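PDB 3KTA: chromosome segregation protein smc from Pyrococcus furiosus, which hydrolyses ATP and shows adenylate kinase activity through its ABC-type head domain, and probably serves chromosome condensation and partitioning. Local coordinates for the interface of chains A and B. Coordinates in Å, arbitrary orientation; residue numbers count along the deposited sequence, not the author numbering. Chains: chain A, Chromosome segregation protein smc; chain B, Chromosome segregation protein smc.

Chains A and B are the N- and C-terminal pieces of one SMC protein, and together they build an ABC-type ATPase head. The centres of contact 1 and contact 2 lie about 18 Å apart, judged by their C-alpha atoms. They share strand 89-93 of chain B: B:Phe89 at its start packs in contact 2, and B:Asp93 at its end reaches the nucleotide site in contact 1. Contact 2 is a structural join, where strand 119-123 of chain B meets strand 3-10 of chain A, while contact 1 brings Walker A, Walker B and Q-loop residues together at the active site.

Contact 1: the interface of chains A and B. Residues chain A 39-40, 145-146; chain B 93-94, 125, 171.
A:Ser40 of the Walker A motif (P-loop) meets B:Asp93, the Walker B aspartate, through a hydrogen bond of 2.5 Å from A:Ser40 hydroxyl OG to B:Asp93 carboxylate OD2. The bond uses the syn lone pair of OD2. A water 2.6 Å from B:Asp93 OD2 bridges it to the backbone N of A:Gln145, tying this oxygen to both the P-loop and the Q-loop. The nucleotide site here holds magnesium and bis(adenosine)-5'-pentaphosphate, a two-substrate analogue for adenylate kinase.

A:Gln145, the Q-loop glutamine, passes the carboxylate at a slant, its amide plane turned 47° from it, with A:Gln145 CB 3.6 Å from B:Asp93 CG. CG points away from the backbone N (chi1 -173°), and the extended chain carries the amide past the aspartate and alongside B:Glu94, both side chains pointing the same way. A:Ser40 and A:Gln145 are magnesium ligands, and the second-shell aspartate is likely to help hold the serine hydroxyl for the metal.

From the opposite direction comes B:His171, its ring plane 48° from the amide, with B:His171 CD2 3.4 Å from A:Gln145 CG. B:His171 CE1 lies against A:Gly146 CA at 3.7 Å. A water linking A:Gly146 N to B:Glu94 O sits over the centre of the imidazole face.

A:Lys39, the Walker A lysine, and B:Glu94, the Walker B catalytic glutamate, cross nearly at right angles without direct contact of their charged atoms. One water joins them, 2.8 Å from A:Lys39 NZ and 2.7 Å from B:Glu94 OE1.

Helix 39-49 of chain A thus begins opposite the end of strand 89-93 of chain B, with the Q-loop and the C-terminal tail bearing B:His171 alongside.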
ATOM      1  N   LYS A  39      -1.974 -12.049   7.348  1.00 11.93           N
ATOM      2  CA  LYS A  39      -2.005 -11.253   6.114  1.00 12.55           C
ATOM      3  C   LYS A  39      -1.155  -9.980   6.208  1.00 13.54           C
ATOM      4  O   LYS A  39      -0.284  -9.722   5.351  1.00 12.07           O
ATOM      5  CB  LYS A  39      -3.455 -10.927   5.726  1.00 11.38           C
ATOM      6  CG  LYS A  39      -4.324 -12.174   5.529  1.00 14.06           C
ATOM      7  CD  LYS A  39      -5.755 -11.779   5.136  1.00 13.79           C
ATOM      8  CE  LYS A  39      -6.423 -10.867   6.171  1.00 14.61           C
ATOM      9  NZ  LYS A  39      -6.769 -11.577   7.433  1.00 15.60           N
ATOM     10  N   SER A  40      -1.383  -9.176   7.240  1.00 13.63           N
ATOM     11  CA  SER A  40      -0.650  -7.920   7.360  1.00 13.63           C
ATOM     12  C   SER A  40       0.850  -8.154   7.509  1.00 13.79           C
ATOM     13  O   SER A  40       1.642  -7.302   7.136  1.00 12.86           O
ATOM     14  CB  SER A  40      -1.152  -7.094   8.529  1.00 15.36           C
ATOM     15  OG  SER A  40      -2.483  -6.691   8.282  1.00 12.35           O
ATOM     16  N   GLN A 145      -2.844  -1.175   7.523  1.00 14.27           N
ATOM     17  CA  GLN A 145      -4.179  -1.431   8.052  1.00 14.00           C
ATOM     18  C   GLN A 145      -4.649  -0.277   8.941  1.00 19.87           C
ATOM     19  O   GLN A 145      -3.918   0.191   9.819  1.00 17.93           O
ATOM     20  CB  GLN A 145      -4.191  -2.744   8.819  1.00 15.19           C
ATOM     21  CG  GLN A 145      -5.603  -3.163   9.252  1.00 16.91           C
ATOM     22  CD  GLN A 145      -5.680  -4.629   9.626  1.00 17.29           C
ATOM     23  OE1 GLN A 145      -4.707  -5.366   9.505  1.00 16.30           O
ATOM     24  NE2 GLN A 145      -6.846  -5.063  10.098  1.00 16.99           N
ATOM     25  N   GLY A 146      -5.868   0.191   8.685  1.00 17.97           N
ATOM     26  CA  GLY A 146      -6.455   1.263   9.466  1.00 21.34           C
ATOM     27  C   GLY A 146      -5.949   2.663   9.158  1.00 22.79           C
ATOM     28  O   GLY A 146      -6.322   3.614   9.849  1.00 24.05           O
TER
ATOM     29  N   ASP B  93      -3.989  -2.406   2.769  1.00 13.41           N
ATOM     30  CA  ASP B  93      -4.415  -3.398   3.769  1.00 13.65           C
ATOM     31  C   ASP B  93      -5.804  -3.078   4.355  1.00 11.73           C
ATOM     32  O   ASP B  93      -5.942  -2.185   5.187  1.00 12.64           O
ATOM     33  CB  ASP B  93      -3.380  -3.433   4.890  1.00 11.51           C
ATOM     34  CG  ASP B  93      -3.535  -4.636   5.808  1.00 13.74           C
ATOM     35  OD1 ASP B  93      -4.595  -5.308   5.773  0.92 12.35           O
ATOM     36  OD2 ASP B  93      -2.571  -4.913   6.550  1.00 15.33           O
ATOM     37  N   GLU B  94      -6.822  -3.807   3.896  1.00 12.95           N
ATOM     38  CA  GLU B  94      -8.202  -3.633   4.351  1.00 13.87           C
ATOM     39  C   GLU B  94      -8.683  -2.174   4.277  1.00 13.69           C
ATOM     40  O   GLU B  94      -9.261  -1.630   5.218  1.00 15.87           O
ATOM     41  CB  GLU B  94      -8.425  -4.293   5.719  1.00 14.38           C
ATOM     42  CG  GLU B  94      -8.155  -5.777   5.683  1.00 15.13           C
ATOM     43  CD  GLU B  94      -8.594  -6.503   6.932  1.00 15.27           C
ATOM     44  OE1 GLU B  94      -7.810  -7.337   7.429  1.00 16.07           O
ATOM     45  OE2 GLU B  94      -9.738  -6.265   7.414  1.00 19.36           O
ATOM     46  N   LEU B 125     -11.183  -8.743   2.990  1.00 12.70           N
ATOM     47  CA  LEU B 125     -12.141  -9.770   3.395  1.00 14.58           C
ATOM     48  C   LEU B 125     -13.406  -9.652   2.541  1.00 14.33           C
ATOM     49  O   LEU B 125     -14.389 -10.375   2.768  1.00 16.44           O
ATOM     50  CB  LEU B 125     -12.517  -9.596   4.873  1.00 14.47           C
ATOM     51  CG  LEU B 125     -11.403  -9.776   5.901  1.00 20.93           C
ATOM     52  CD1 LEU B 125     -11.986  -9.787   7.303  1.00 19.03           C
ATOM     53  CD2 LEU B 125     -10.618 -11.044   5.613  1.00 23.95           C
ATOM     54  N   HIS B 171     -12.643  -5.180  10.018  1.00 18.77           N
ATOM     55  CA  HIS B 171     -11.597  -4.414  10.679  1.00 18.18           C
ATOM     56  C   HIS B 171     -12.189  -3.403  11.662  1.00 21.05           C
ATOM     57  O   HIS B 171     -13.216  -2.774  11.386  1.00 20.54           O
ATOM     58  CB  HIS B 171     -10.764  -3.656   9.639  1.00 18.55           C
ATOM     59  CG  HIS B 171      -9.840  -2.646  10.242  1.00 22.11           C
ATOM     60  ND1 HIS B 171     -10.183  -1.320  10.406  1.00 25.87           N
ATOM     61  CD2 HIS B 171      -8.599  -2.781  10.764  1.00 20.82           C
ATOM     62  CE1 HIS B 171      -9.185  -0.680  10.995  1.00 22.09           C
ATOM     63  NE2 HIS B 171      -8.215  -1.545  11.226  1.00 25.03           N
TER
HETATM   64  O   HOH W   1      -8.272  -9.644   8.710  1.00 17.59           O
HETATM   65  O   HOH W   2      -0.734  -3.231   7.262  1.00 18.18           O
HETATM   66  O   HOH W   3      -8.203  -1.189   7.845  1.00 28.29           O

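Contact 2: the interface of chains A and B. Residues chain A 3-4, 24-26, 86; chain B 89, 119, 121.
B:Gln119 inserts its side-chain amide between A:Ile4 and A:Ser25 and satisfies backbone groups of both. The amide oxygen B:Gln119 OE1 accepts a nearly straight hydrogen bond of 2.8 Å from A:Ile4 N, the donor tilted 22° from the plane of the glutamine carbonyl. The amide nitrogen B:Gln119 NE2 gives two more: one of 2.8 Å to A:Ile4 O, lying in that carbonyl's plane on a lone pair, and one of 2.9 Å to A:Ser25 O, which it approaches from above the carbonyl plane. Both acceptors lie close to the glutamine's own amide plane, so the pair of NE2 bonds, with the one at OE1, should fix the amide's rotation. CG lies opposite the backbone N (chi1 176°) and the chain runs on straight, which lets the amide reach across to chain A. With a leucine in its place, A:Ile4 N and the carbonyls of A:Ile4 and A:Ser25 would probably be left without these mates, and the join between the two pieces weakened.

The stem of the glutamine is flanked by A:Lys26 O, and A:Tyr3 CB rests 3.8 Å from B:Gln119 CD. The tyrosine ring, turned almost perpendicular to the amide, is covered on one face by the aliphatic CG of A:Lys26.

A:Ile4 also points its CD1 methyl at B:Phe89, over the middle of the ring face and 3.8 Å from the centroid, a CH-pi contact. That same methyl touches B:Ile121 CD1. B:Ile121 crosses A:Phe24 at about a right angle: its CD1 lies above the phenyl face toward the rim, and B:Ile121 CG2 comes 3.8 Å from A:Phe24 CE1.

Strands 89-93 and 119-123 of chain B here meet strand 3-10 of chain A and the loop between its strands 20-23 and 28-33, knitting the two pieces into one head domain.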
ATOM      1  N   TYR A   3       8.308  -3.884 -10.765  1.00 14.33           N
ATOM      2  CA  TYR A   3       7.231  -4.454  -9.949  1.00 13.15           C
ATOM      3  C   TYR A   3       7.746  -5.662  -9.213  1.00 14.38           C
ATOM      4  O   TYR A   3       8.783  -6.231  -9.572  1.00 14.84           O
ATOM      5  CB  TYR A   3       6.007  -4.819 -10.790  1.00 14.51           C
ATOM      6  CG  TYR A   3       6.233  -5.815 -11.895  1.00 15.97           C
ATOM      7  CD1 TYR A   3       6.572  -5.387 -13.180  1.00 19.23           C
ATOM      8  CD2 TYR A   3       6.084  -7.178 -11.675  1.00 15.76           C
ATOM      9  CE1 TYR A   3       6.765  -6.296 -14.210  1.00 21.36           C
ATOM     10  CE2 TYR A   3       6.272  -8.097 -12.710  1.00 19.82           C
ATOM     11  CZ  TYR A   3       6.614  -7.639 -13.966  1.00 19.89           C
ATOM     12  OH  TYR A   3       6.795  -8.556 -14.978  1.00 28.56           O
ATOM     13  N   ILE A   4       7.013  -6.051  -8.179  1.00 12.17           N
ATOM     14  CA  ILE A   4       7.413  -7.159  -7.332  1.00 10.43           C
ATOM     15  C   ILE A   4       7.019  -8.503  -7.946  1.00 13.66           C
ATOM     16  O   ILE A   4       5.849  -8.754  -8.220  1.00 14.86           O
ATOM     17  CB  ILE A   4       6.791  -7.034  -5.929  1.00 12.65           C
ATOM     18  CG1 ILE A   4       7.125  -5.676  -5.309  1.00 12.83           C
ATOM     19  CG2 ILE A   4       7.255  -8.203  -5.024  1.00 13.30           C
ATOM     20  CD1 ILE A   4       6.336  -5.394  -4.008  1.00 13.76           C
ATOM     21  N   PHE A  24       3.485 -12.652  -6.710  1.00 14.06           N
ATOM     22  CA  PHE A  24       2.482 -11.631  -6.995  1.00 13.28           C
ATOM     23  C   PHE A  24       2.252 -11.473  -8.495  1.00 15.75           C
ATOM     24  O   PHE A  24       3.167 -11.656  -9.295  1.00 17.83           O
ATOM     25  CB  PHE A  24       2.910 -10.279  -6.428  1.00 15.91           C
ATOM     26  CG  PHE A  24       3.067 -10.281  -4.955  1.00 12.69           C
ATOM     27  CD1 PHE A  24       1.954 -10.233  -4.129  1.00 15.43           C
ATOM     28  CD2 PHE A  24       4.324 -10.345  -4.376  1.00 17.20           C
ATOM     29  CE1 PHE A  24       2.090 -10.248  -2.741  1.00 15.37           C
ATOM     30  CE2 PHE A  24       4.467 -10.356  -2.990  1.00 18.66           C
ATOM     31  CZ  PHE A  24       3.354 -10.311  -2.172  1.00 15.72           C
ATOM     32  N   SER A  25       1.025 -11.136  -8.879  1.00 13.05           N
ATOM     33  CA  SER A  25       0.761 -10.735 -10.254  1.00 13.14           C
ATOM     34  C   SER A  25       1.412  -9.381 -10.522  1.00 15.09           C
ATOM     35  O   SER A  25       1.490  -8.552  -9.631  1.00 14.22           O
ATOM     36  CB  SER A  25      -0.750 -10.606 -10.484  1.00 15.11           C
ATOM     37  OG  SER A  25      -1.000 -10.025 -11.754  1.00 15.72           O
ATOM     38  N   LYS A  26       1.862  -9.144 -11.751  1.00 15.83           N
ATOM     39  CA  LYS A  26       2.311  -7.807 -12.149  1.00 14.68           C
ATOM     40  C   LYS A  26       1.187  -6.778 -11.993  1.00 14.76           C
ATOM     41  O   LYS A  26       1.442  -5.582 -11.823  1.00 16.80           O
ATOM     42  CB  LYS A  26       2.792  -7.837 -13.601  1.00 21.01           C
ATOM     43  CG  LYS A  26       3.012  -6.484 -14.216  1.00 20.77           C
ATOM     44  CD  LYS A  26       3.432  -6.641 -15.667  1.00 25.25           C
ATOM     45  CE  LYS A  26       3.609  -5.293 -16.344  1.00 27.95           C
ATOM     46  NZ  LYS A  26       4.178  -5.489 -17.711  1.00 31.29           N
ATOM     47  N   PHE A  86      12.427  -7.882  -7.691  1.00 14.45           N
ATOM     48  CA  PHE A  86      11.779  -6.922  -8.576  1.00 13.24           C
ATOM     49  C   PHE A  86      12.050  -7.249 -10.033  1.00 13.99           C
ATOM     50  O   PHE A  86      13.197  -7.490 -10.428  1.00 16.61           O
ATOM     51  CB  PHE A  86      12.294  -5.510  -8.326  1.00 14.20           C
ATOM     52  CG  PHE A  86      11.750  -4.867  -7.094  1.00 12.98           C
ATOM     53  CD1 PHE A  86      12.489  -4.865  -5.913  1.00 15.99           C
ATOM     54  CD2 PHE A  86      10.511  -4.236  -7.119  1.00 13.82           C
ATOM     55  CE1 PHE A  86      11.995  -4.252  -4.766  1.00 12.88           C
ATOM     56  CE2 PHE A  86      10.015  -3.615  -5.976  1.00 13.95           C
ATOM     57  CZ  PHE A  86      10.749  -3.632  -4.808  1.00 11.21           C
TER
ATOM     58  N   PHE B  89       4.338   0.166  -7.255  1.00 11.34           N
ATOM     59  CA  PHE B  89       3.316  -0.693  -6.634  1.00 12.41           C
ATOM     60  C   PHE B  89       2.586   0.034  -5.520  1.00 12.86           C
ATOM     61  O   PHE B  89       3.098   1.011  -4.973  1.00 13.89           O
ATOM     62  CB  PHE B  89       3.921  -1.998  -6.101  1.00 12.12           C
ATOM     63  CG  PHE B  89       4.791  -1.816  -4.898  1.00 12.63           C
ATOM     64  CD1 PHE B  89       6.134  -1.519  -5.049  1.00 13.69           C
ATOM     65  CD2 PHE B  89       4.263  -1.931  -3.614  1.00 13.39           C
ATOM     66  CE1 PHE B  89       6.936  -1.362  -3.935  1.00 16.18           C
ATOM     67  CE2 PHE B  89       5.061  -1.778  -2.495  1.00 17.44           C
ATOM     68  CZ  PHE B  89       6.401  -1.471  -2.664  1.00 18.13           C
ATOM     69  N   GLN B 119       1.333  -1.894 -10.139  1.00 11.20           N
ATOM     70  CA  GLN B 119       1.012  -3.128  -9.443  1.00 10.00           C
ATOM     71  C   GLN B 119       0.209  -2.796  -8.177  1.00 10.72           C
ATOM     72  O   GLN B 119       0.508  -1.819  -7.486  1.00 11.56           O
ATOM     73  CB  GLN B 119       2.316  -3.838  -9.077  1.00 11.49           C
ATOM     74  CG  GLN B 119       2.155  -5.105  -8.248  1.00 12.76           C
ATOM     75  CD  GLN B 119       3.516  -5.751  -8.019  1.00 12.65           C
ATOM     76  OE1 GLN B 119       4.457  -5.086  -7.571  1.00 13.43           O
ATOM     77  NE2 GLN B 119       3.636  -7.030  -8.346  1.00 12.69           N
ATOM     78  N   ILE B 121      -1.307  -4.623  -4.585  1.00  9.37           N
ATOM     79  CA  ILE B 121      -1.392  -5.770  -3.683  1.00  8.79           C
ATOM     80  C   ILE B 121      -2.377  -5.378  -2.595  1.00 10.97           C
ATOM     81  O   ILE B 121      -2.152  -4.407  -1.864  1.00 11.92           O
ATOM     82  CB  ILE B 121      -0.023  -6.088  -3.040  1.00 10.43           C
ATOM     83  CG1 ILE B 121       0.985  -6.465  -4.128  1.00 13.08           C
ATOM     84  CG2 ILE B 121      -0.156  -7.213  -2.008  1.00 11.85           C
ATOM     85  CD1 ILE B 121       2.432  -6.346  -3.659  1.00 14.93           C
TER